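PDB 4B7C: probable oxidoreductase from Pseudomonas aeruginosa, which is a medium-chain dehydrogenase/reductase of unestablished substrate that probably uses NADP(H) to carry out a redox reaction. Local coordinates for residues R9-P17 with P67-R75; E151-V162 with C215-V226. All coordinates share one frame; numbering follows the deposited sequence. Where two conformers were deposited one is given.

Interaction 1: residues R9-P17 with P67-R75; sequences RQYQLAQRP and PVGIGEVMR
Leu13 and Ile70 meet where the end of strand 7-13 runs against the loop 67-75. Leu13 has more of its surface covered here than any other residue. With CG anti to the backbone N (chi1 -176°), its side chain crosses Val68 at a slant: CB lies 3.8 Å from Val68 CG1, while CD2 rests against the carbonyl oxygen of Val68. Both backbone groups of Leu13 are engaged as well. Its N-H gives a bond of 3.0 Å to Glu72 O, and its own O takes a nearly straight one of 2.7 Å from Gly71 N, at the type II turn from Gly69 to Glu72. Gly71, with its positive phi, fits the third position of such a turn.

Ile70, second in that turn, turns its end back to the first segment. CG2 sits beside Ala14 O at 3.7 Å, and CD1 lies over one face of the Arg16 guanidinium, offset toward its rim. The Arg16 chain bends at chi2 and chi3, which brings NH2 round to Val68 O for a bond of 2.7 Å in the carbonyl plane; the same NH2 also binds Met58 O, so this nitrogen ties the loop to the end of helix 53-58.

Val73, near the end of the loop, makes the single beta bridge with Gln12 of strand 7-13. Its CG2 makes a tight contact with the amide of Gln10, 3.1 Å from NE2, an amide held by Gln103 and Thr31. Next to it Met74 N closes on Tyr11 O in a straight bond of 2.8 Å.

One edge of strand 7-13 pairs with strand 26-32 in a two-stranded antiparallel sheet. On its other edge the strand takes the irregular loop 67-75 through three backbone bonds and one isolated bridge, within the GroES-like N-terminal domain of the medium-chain dehydrogenases.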
loop_
_atom_site.group_PDB
_atom_site.type_symbol
_atom_site.label_atom_id
_atom_site.label_comp_id
_atom_site.label_asym_id
_atom_site.label_seq_id
_atom_site.Cartn_x
_atom_site.Cartn_y
_atom_site.Cartn_z
ATOM N N ARG B 9 36.462 -23.917 2.348
ATOM C CA ARG B 9 35.261 -24.723 2.141
ATOM C C ARG B 9 34.107 -23.781 1.830
ATOM O O ARG B 9 33.946 -22.747 2.488
ATOM C CB ARG B 9 34.905 -25.571 3.360
ATOM C CG ARG B 9 36.009 -26.519 3.821
ATOM C CD ARG B 9 35.651 -27.156 5.148
ATOM N NE ARG B 9 35.477 -26.161 6.195
ATOM C CZ ARG B 9 34.840 -26.375 7.340
ATOM N NH1 ARG B 9 34.299 -27.559 7.618
ATOM N NH2 ARG B 9 34.733 -25.391 8.214
ATOM N N GLN B 10 33.301 -24.166 0.844
ATOM C CA GLN B 10 32.189 -23.343 0.381
ATOM C C GLN B 10 30.939 -24.169 0.130
ATOM O O GLN B 10 31.015 -25.294 -0.367
ATOM C CB GLN B 10 32.532 -22.658 -0.932
ATOM C CG GLN B 10 33.835 -21.900 -0.980
ATOM C CD GLN B 10 34.034 -21.292 -2.359
ATOM O OE1 GLN B 10 33.900 -21.981 -3.369
ATOM N NE2 GLN B 10 34.298 -19.987 -2.410
ATOM N N TYR B 11 29.796 -23.593 0.459
ATOM C CA TYR B 11 28.525 -24.118 -0.005
ATOM C C TYR B 11 28.085 -23.322 -1.218
ATOM O O TYR B 11 27.853 -22.112 -1.132
ATOM C CB TYR B 11 27.452 -24.082 1.069
ATOM C CG TYR B 11 27.441 -25.315 1.912
ATOM C CD1 TYR B 11 26.978 -26.525 1.398
ATOM C CD2 TYR B 11 27.893 -25.285 3.228
ATOM C CE1 TYR B 11 26.962 -27.668 2.174
ATOM C CE2 TYR B 11 27.892 -26.424 4.004
ATOM C CZ TYR B 11 27.423 -27.616 3.471
ATOM O OH TYR B 11 27.424 -28.743 4.243
ATOM N N GLN B 12 28.001 -24.012 -2.351
ATOM C CA GLN B 12 27.542 -23.401 -3.590
ATOM C C GLN B 12 26.091 -23.767 -3.842
ATOM O O GLN B 12 25.626 -24.817 -3.414
ATOM C CB GLN B 12 28.381 -23.855 -4.771
ATOM C CG GLN B 12 29.841 -23.471 -4.670
ATOM C CD GLN B 12 30.680 -24.058 -5.788
ATOM O OE1 GLN B 12 30.199 -24.870 -6.577
ATOM N NE2 GLN B 12 31.949 -23.658 -5.854
ATOM N N LEU B 13 25.375 -22.876 -4.519
ATOM C CA LEU B 13 24.012 -23.173 -4.957
ATOM C C LEU B 13 24.089 -24.138 -6.137
ATOM O O LEU B 13 24.642 -23.804 -7.185
ATOM C CB LEU B 13 23.258 -21.904 -5.340
ATOM C CG LEU B 13 21.783 -22.079 -5.736
ATOM C CD1 LEU B 13 20.964 -22.544 -4.541
ATOM C CD2 LEU B 13 21.227 -20.791 -6.326
ATOM N N ALA B 14 23.530 -25.330 -5.951
ATOM C CA ALA B 14 23.682 -26.429 -6.916
ATOM C C ALA B 14 22.472 -26.527 -7.846
ATOM O O ALA B 14 22.613 -26.737 -9.044
ATOM C CB ALA B 14 23.885 -27.746 -6.189
ATOM N N GLN B 15 21.283 -26.396 -7.270
ATOM C CA GLN B 15 20.048 -26.371 -8.059
ATOM C C GLN B 15 18.972 -25.550 -7.362
ATOM O O GLN B 15 18.896 -25.516 -6.126
ATOM C CB GLN B 15 19.529 -27.793 -8.338
ATOM C CG GLN B 15 19.278 -28.634 -7.097
ATOM C CD GLN B 15 18.731 -30.039 -7.410
ATOM O OE1 GLN B 15 19.054 -30.661 -8.438
ATOM N NE2 GLN B 15 17.877 -30.533 -6.521
ATOM N N ARG B 16 18.120 -24.918 -8.166
ATOM C CA ARG B 16 17.033 -24.096 -7.646
ATOM C C ARG B 16 16.005 -25.026 -7.025
ATOM O O ARG B 16 15.513 -25.932 -7.699
ATOM C CB ARG B 16 16.391 -23.249 -8.760
ATOM C CG ARG B 16 17.425 -22.620 -9.682
ATOM C CD ARG B 16 17.169 -21.184 -10.045
ATOM N NE ARG B 16 17.757 -20.444 -8.962
ATOM C CZ ARG B 16 18.769 -19.580 -9.002
ATOM N NH1 ARG B 16 19.410 -19.236 -10.117
ATOM N NH2 ARG B 16 19.113 -19.034 -7.850
ATOM N N PRO B 17 15.668 -24.804 -5.743
ATOM C CA PRO B 17 14.712 -25.677 -5.081
ATOM C C PRO B 17 13.270 -25.455 -5.517
ATOM O O PRO B 17 12.874 -24.331 -5.857
ATOM C CB PRO B 17 14.847 -25.293 -3.608
ATOM C CG PRO B 17 15.253 -23.861 -3.631
ATOM C CD PRO B 17 16.073 -23.684 -4.879
ATOM N N PRO B 67 19.346 -12.868 -7.834
ATOM C CA PRO B 67 19.423 -14.226 -7.302
ATOM C C PRO B 67 20.857 -14.732 -7.243
ATOM O O PRO B 67 21.703 -14.305 -8.021
ATOM C CB PRO B 67 18.619 -15.067 -8.301
ATOM C CG PRO B 67 17.982 -14.127 -9.257
ATOM C CD PRO B 67 18.639 -12.793 -9.125
ATOM N N VAL B 68 21.112 -15.654 -6.326
ATOM C CA VAL B 68 22.393 -16.359 -6.309
ATOM C C VAL B 68 22.498 -17.219 -7.570
ATOM O O VAL B 68 21.565 -17.936 -7.916
ATOM C CB VAL B 68 22.533 -17.232 -5.051
ATOM C CG1 VAL B 68 23.780 -18.106 -5.148
ATOM C CG2 VAL B 68 22.558 -16.352 -3.807
ATOM N N GLY B 69 23.618 -17.121 -8.268
ATOM C CA GLY B 69 23.832 -17.881 -9.506
ATOM C C GLY B 69 24.103 -19.336 -9.203
ATOM O O GLY B 69 24.614 -19.669 -8.130
ATOM N N ILE B 70 23.745 -20.211 -10.135
ATOM C CA ILE B 70 24.085 -21.629 -10.020
ATOM C C ILE B 70 25.599 -21.776 -10.052
ATOM O O ILE B 70 26.263 -21.191 -10.906
ATOM C CB ILE B 70 23.469 -22.471 -11.159
ATOM C CG1 ILE B 70 21.938 -22.418 -11.080
ATOM C CG2 ILE B 70 23.954 -23.912 -11.096
ATOM C CD1 ILE B 70 21.359 -23.082 -9.845
ATOM N N GLY B 71 26.136 -22.538 -9.105
ATOM C CA GLY B 71 27.588 -22.719 -8.984
ATOM C C GLY B 71 28.299 -21.622 -8.187
ATOM O O GLY B 71 29.489 -21.725 -7.908
ATOM N N GLU B 72 27.569 -20.577 -7.818
ATOM C CA GLU B 72 28.117 -19.495 -6.992
ATOM C C GLU B 72 28.024 -19.855 -5.516
ATOM O O GLU B 72 27.105 -20.552 -5.089
ATOM C CB GLU B 72 27.359 -18.180 -7.191
ATOM C CG GLU B 72 27.752 -17.369 -8.415
ATOM C CD GLU B 72 26.993 -16.048 -8.526
ATOM O OE1 GLU B 72 26.138 -15.729 -7.654
ATOM O OE2 GLU B 72 27.263 -15.323 -9.505
ATOM N N VAL B 73 28.966 -19.335 -4.734
ATOM C CA VAL B 73 28.899 -19.467 -3.285
ATOM C C VAL B 73 27.605 -18.853 -2.781
ATOM O O VAL B 73 27.247 -17.745 -3.158
ATOM C CB VAL B 73 30.092 -18.783 -2.599
ATOM C CG1 VAL B 73 29.978 -18.914 -1.080
ATOM C CG2 VAL B 73 31.386 -19.395 -3.103
ATOM N N MET B 74 26.903 -19.582 -1.931
ATOM C CA MET B 74 25.636 -19.114 -1.406
ATOM C C MET B 74 25.803 -17.787 -0.644
ATOM O O MET B 74 26.752 -17.608 0.125
ATOM C CB MET B 74 25.001 -20.160 -0.492
ATOM C CG MET B 74 23.669 -19.739 0.117
ATOM S SD MET B 74 22.432 -19.216 -1.063
ATOM C CE MET B 74 21.194 -18.649 0.096
ATOM N N ARG B 75 24.868 -16.868 -0.873
ATOM C CA ARG B 75 24.903 -15.551 -0.236
ATOM C C ARG B 75 24.592 -15.651 1.253
ATOM O O ARG B 75 23.680 -16.353 1.661
ATOM C CB ARG B 75 23.912 -14.586 -0.909
ATOM C CG ARG B 75 23.865 -13.189 -0.294
ATOM C CD ARG B 75 22.985 -12.189 -1.045
ATOM N NE ARG B 75 23.324 -12.164 -2.465
ATOM C CZ ARG B 75 22.483 -12.338 -3.482
ATOM N NH1 ARG B 75 21.177 -12.537 -3.286
ATOM N NH2 ARG B 75 22.966 -12.296 -4.717
#

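Interaction 2: residues E151-V162 with C215-V226; sequences ETVVISGAAGAV and CPKGIDVFFDNV
A backbone bond joins Val154 and Phe223 at the middle of two parallel strands, 152-155 and 221-224, whose axes approach to 4.7 Å at an angle of 15°. The ladder runs Val221 N to Thr152 O, Val154 N to Val221 O (2.8 Å), Phe223 N to Val154 O (2.8 Å) and Ser156 N to Phe223 O. Thr152 O also accepts from Asp220 N, so two donors hold it where the chain turns its corner.

Polar side chains close both ends. Asp220 OD2 takes the N-H of Thr152 at 2.8 Å through its anti lone pair, and its carboxylate stacks almost parallel on that of Glu151; the like charges are probably eased by Arg243, which forms a salt bridge with Glu151 OE1, an oxygen that also accepts from Lys148 N. At the far end Ser156 OG, set between its backbone N and carbonyl carbon (chi1 69°), donates a hydrogen bond to Asp224 OD1 at 2.8 Å. That oxygen also accepts from Val226 N, making an Asx turn, while Asn225 ND2 reaches Ser156 O at 2.9 Å.

Apolar contacts line both faces. Val154 CG2 crosses Ile219 at about a right angle, 3.6 Å from its CG2, and also meets Cys215 SG; Val154 CG1 packs against Phe222 CD1. On the other face Val153 lies alongside Val221, and Val162 CG1 touches Phe223 CE1 at 3.5 Å.

The pair forms the centre of the six-stranded Rossmann sheet, flanked by strands 176-181 and 242-246. Helix 228-235 covers Phe222, and helix 132-145 packs on Phe223 and Val162.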
loop_
_atom_site.group_PDB
_atom_site.type_symbol
_atom_site.label_atom_id
_atom_site.label_comp_id
_atom_site.label_asym_id
_atom_site.label_seq_id
_atom_site.Cartn_x
_atom_site.Cartn_y
_atom_site.Cartn_z
ATOM N N GLU B 151 -0.335 4.756 20.483
ATOM C CA GLU B 151 -0.829 4.008 19.322
ATOM C C GLU B 151 -0.686 2.515 19.542
ATOM O O GLU B 151 0.142 2.062 20.333
ATOM C CB GLU B 151 -0.098 4.410 18.033
ATOM C CG GLU B 151 -0.497 5.781 17.500
ATOM C CD GLU B 151 0.083 6.084 16.120
ATOM O OE1 GLU B 151 1.204 5.631 15.805
ATOM O OE2 GLU B 151 -0.587 6.788 15.346
ATOM N N THR B 152 -1.506 1.753 18.834
ATOM C CA THR B 152 -1.452 0.298 18.884
ATOM C C THR B 152 -0.639 -0.235 17.710
ATOM O O THR B 152 -0.963 -0.000 16.539
ATOM C CB THR B 152 -2.864 -0.328 18.901
ATOM O OG1 THR B 152 -3.530 0.067 20.109
ATOM C CG2 THR B 152 -2.797 -1.833 18.863
ATOM N N VAL B 153 0.433 -0.939 18.053
ATOM C CA VAL B 153 1.339 -1.531 17.092
ATOM C C VAL B 153 1.212 -3.035 17.131
ATOM O O VAL B 153 1.381 -3.663 18.181
ATOM C CB VAL B 153 2.800 -1.139 17.383
ATOM C CG1 VAL B 153 3.734 -1.793 16.377
ATOM C CG2 VAL B 153 2.940 0.368 17.343
ATOM N N VAL B 154 0.913 -3.620 15.980
ATOM C CA VAL B 154 0.869 -5.065 15.834
ATOM C C VAL B 154 2.051 -5.563 15.004
ATOM O O VAL B 154 2.428 -4.971 13.979
ATOM C CB VAL B 154 -0.449 -5.525 15.194
ATOM C CG1 VAL B 154 -0.410 -7.015 14.899
ATOM C CG2 VAL B 154 -1.625 -5.159 16.090
ATOM N N ILE B 155 2.669 -6.639 15.481
ATOM C CA ILE B 155 3.862 -7.176 14.869
ATOM C C ILE B 155 3.664 -8.639 14.496
ATOM O O ILE B 155 3.389 -9.480 15.357
ATOM C CB ILE B 155 5.069 -7.034 15.840
ATOM C CG1 ILE B 155 5.064 -5.681 16.609
ATOM C CG2 ILE B 155 6.366 -7.350 15.102
ATOM C CD1 ILE B 155 6.404 -4.993 16.613
ATOM N N SER B 156 3.808 -8.956 13.210
ATOM C CA SER B 156 3.810 -10.353 12.760
ATOM C C SER B 156 5.233 -10.920 12.791
ATOM O O SER B 156 6.211 -10.170 12.794
ATOM C CB SER B 156 3.198 -10.504 11.368
ATOM O OG SER B 156 4.017 -9.926 10.372
ATOM N N GLY B 157 5.339 -12.250 12.800
ATOM C CA GLY B 157 6.618 -12.935 13.017
ATOM C C GLY B 157 7.311 -12.376 14.253
ATOM O O GLY B 157 8.526 -12.184 14.272
ATOM N N ALA B 158 6.521 -12.131 15.288
ATOM C CA ALA B 158 6.934 -11.315 16.423
ATOM C C ALA B 158 8.053 -11.934 17.275
ATOM O O ALA B 158 8.768 -11.208 17.972
ATOM C CB ALA B 158 5.735 -10.977 17.286
ATOM N N ALA B 159 8.194 -13.255 17.215
ATOM C CA ALA B 159 9.246 -13.961 17.960
ATOM C C ALA B 159 10.525 -14.053 17.146
ATOM O O ALA B 159 11.565 -14.442 17.661
ATOM C CB ALA B 159 8.793 -15.359 18.356
ATOM N N GLY B 160 10.441 -13.717 15.867
ATOM C CA GLY B 160 11.620 -13.682 15.010
ATOM C C GLY B 160 12.564 -12.548 15.363
ATOM O O GLY B 160 12.257 -11.683 16.182
ATOM N N ALA B 161 13.732 -12.567 14.738
ATOM C CA ALA B 161 14.800 -11.595 15.016
ATOM C C ALA B 161 14.406 -10.147 14.736
ATOM O O ALA B 161 14.740 -9.232 15.485
ATOM C CB ALA B 161 16.005 -11.957 14.165
ATOM N N VAL B 162 13.706 -9.931 13.631
ATOM C CA VAL B 162 13.261 -8.578 13.273
ATOM C C VAL B 162 12.109 -8.144 14.170
ATOM O O VAL B 162 12.144 -7.087 14.804
ATOM C CB VAL B 162 12.809 -8.507 11.792
ATOM C CG1 VAL B 162 12.251 -7.125 11.468
ATOM C CG2 VAL B 162 13.952 -8.875 10.858
ATOM N N CYS B 215 -6.667 -5.609 20.567
ATOM C CA CYS B 215 -6.627 -4.304 19.872
ATOM C C CYS B 215 -7.995 -3.635 19.818
ATOM O O CYS B 215 -8.533 -3.399 18.733
ATOM C CB CYS B 215 -6.087 -4.455 18.446
ATOM S SG CYS B 215 -4.610 -5.453 18.307
ATOM N N PRO B 216 -8.541 -3.273 20.989
ATOM C CA PRO B 216 -9.902 -2.743 21.041
ATOM C C PRO B 216 -10.112 -1.439 20.260
ATOM O O PRO B 216 -11.226 -1.175 19.805
ATOM C CB PRO B 216 -10.129 -2.516 22.541
ATOM C CG PRO B 216 -8.768 -2.274 23.096
ATOM C CD PRO B 216 -7.843 -3.137 22.282
ATOM N N LYS B 217 -9.060 -0.634 20.128
ATOM C CA LYS B 217 -9.137 0.641 19.390
ATOM C C LYS B 217 -8.542 0.558 17.976
ATOM O O LYS B 217 -8.188 1.566 17.374
ATOM C CB LYS B 217 -8.464 1.764 20.192
ATOM C CG LYS B 217 -9.242 2.122 21.459
ATOM C CD LYS B 217 -8.793 3.358 22.165
ATOM C CE LYS B 217 -9.828 4.101 23.010
ATOM N NZ LYS B 217 -9.223 5.273 23.693
ATOM N N GLY B 218 -8.463 -0.651 17.439
ATOM C CA GLY B 218 -7.911 -0.864 16.106
ATOM C C GLY B 218 -6.386 -0.870 16.065
ATOM O O GLY B 218 -5.717 -0.701 17.091
ATOM N N ILE B 219 -5.842 -1.081 14.868
ATOM C CA ILE B 219 -4.390 -1.217 14.669
ATOM C C ILE B 219 -3.819 -0.008 13.901
ATOM O O ILE B 219 -4.198 0.253 12.767
ATOM C CB ILE B 219 -4.051 -2.521 13.922
ATOM C CG1 ILE B 219 -4.607 -3.733 14.680
ATOM C CG2 ILE B 219 -2.541 -2.667 13.726
ATOM C CD1 ILE B 219 -4.529 -5.007 13.879
ATOM N N ASP B 220 -2.935 0.741 14.552
ATOM C CA ASP B 220 -2.336 1.956 13.973
ATOM C C ASP B 220 -1.114 1.665 13.117
ATOM O O ASP B 220 -0.880 2.327 12.107
ATOM C CB ASP B 220 -1.921 2.923 15.072
ATOM C CG ASP B 220 -3.106 3.439 15.861
ATOM O OD1 ASP B 220 -3.955 4.122 15.251
ATOM O OD2 ASP B 220 -3.184 3.149 17.080
ATOM N N VAL B 221 -0.303 0.715 13.566
ATOM C CA VAL B 221 0.874 0.286 12.808
ATOM C C VAL B 221 0.911 -1.215 12.758
ATOM O O VAL B 221 0.815 -1.882 13.795
ATOM C CB VAL B 221 2.197 0.786 13.410
ATOM C CG1 VAL B 221 3.374 0.232 12.615
ATOM C CG2 VAL B 221 2.229 2.301 13.454
ATOM N N PHE B 222 1.024 -1.748 11.553
ATOM C CA PHE B 222 1.275 -3.165 11.367
ATOM C C PHE B 222 2.656 -3.362 10.757
ATOM O O PHE B 222 2.945 -2.929 9.630
ATOM C CB PHE B 222 0.199 -3.837 10.513
ATOM C CG PHE B 222 0.427 -5.306 10.286
ATOM C CD1 PHE B 222 0.804 -6.143 11.335
ATOM C CD2 PHE B 222 0.261 -5.868 9.036
ATOM C CE1 PHE B 222 1.010 -7.490 11.129
ATOM C CE2 PHE B 222 0.461 -7.219 8.823
ATOM C CZ PHE B 222 0.846 -8.030 9.869
ATOM N N PHE B 223 3.509 -4.027 11.527
ATOM C CA PHE B 223 4.854 -4.400 11.104
ATOM C C PHE B 223 4.769 -5.815 10.591
ATOM O O PHE B 223 4.650 -6.765 11.377
ATOM C CB PHE B 223 5.835 -4.289 12.294
ATOM C CG PHE B 223 7.296 -4.306 11.908
ATOM C CD1 PHE B 223 7.878 -5.423 11.348
ATOM C CD2 PHE B 223 8.101 -3.201 12.146
ATOM C CE1 PHE B 223 9.221 -5.430 11.005
ATOM C CE2 PHE B 223 9.445 -3.207 11.808
ATOM C CZ PHE B 223 9.999 -4.310 11.222
ATOM N N ASP B 224 4.881 -5.975 9.275
ATOM C CA ASP B 224 4.669 -7.280 8.632
ATOM C C ASP B 224 5.941 -7.963 8.156
ATOM O O ASP B 224 6.656 -7.463 7.280
ATOM C CB ASP B 224 3.690 -7.169 7.451
ATOM C CG ASP B 224 3.203 -8.535 6.966
ATOM O OD1 ASP B 224 3.310 -9.538 7.712
ATOM O OD2 ASP B 224 2.676 -8.617 5.841
ATOM N N ASN B 225 6.212 -9.119 8.757
ATOM C CA ASN B 225 7.335 -9.977 8.372
ATOM C C ASN B 225 6.908 -11.250 7.674
ATOM O O ASN B 225 7.744 -11.988 7.181
ATOM C CB ASN B 225 8.158 -10.367 9.612
ATOM C CG ASN B 225 8.809 -9.173 10.265
ATOM O OD1 ASN B 225 9.640 -8.504 9.645
ATOM N ND2 ASN B 225 8.416 -8.876 11.504
ATOM N N VAL B 226 5.605 -11.527 7.661
ATOM C CA VAL B 226 5.124 -12.856 7.252
ATOM C C VAL B 226 4.154 -12.853 6.074
ATOM O O VAL B 226 4.187 -13.750 5.240
ATOM C CB VAL B 226 4.485 -13.612 8.451
ATOM C CG1 VAL B 226 5.442 -13.614 9.640
ATOM C CG2 VAL B 226 3.162 -12.990 8.850
#

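Interaction 1 and interaction 2 lie in different domains, one GroES-like and one Rossmann. Their centres are 34 Å apart, on opposite sides of the centre of the chain, and their nearest atoms remain about 15 Å from each other. Along the sequence they come in series: residues 9-17 with 67-75 close before 151-162 with 215-226 opens. One binds a loop to a strand, the other joins the central strands of a buried sheet. Interaction 1 is the more peripheral, its centre 20 Å from that of the chain against 15 Å for interaction 2. By analogy with other Rossmann dehydrogenases, the glycine-bearing turn after strand 152-155 probably faces the NADP cofactor.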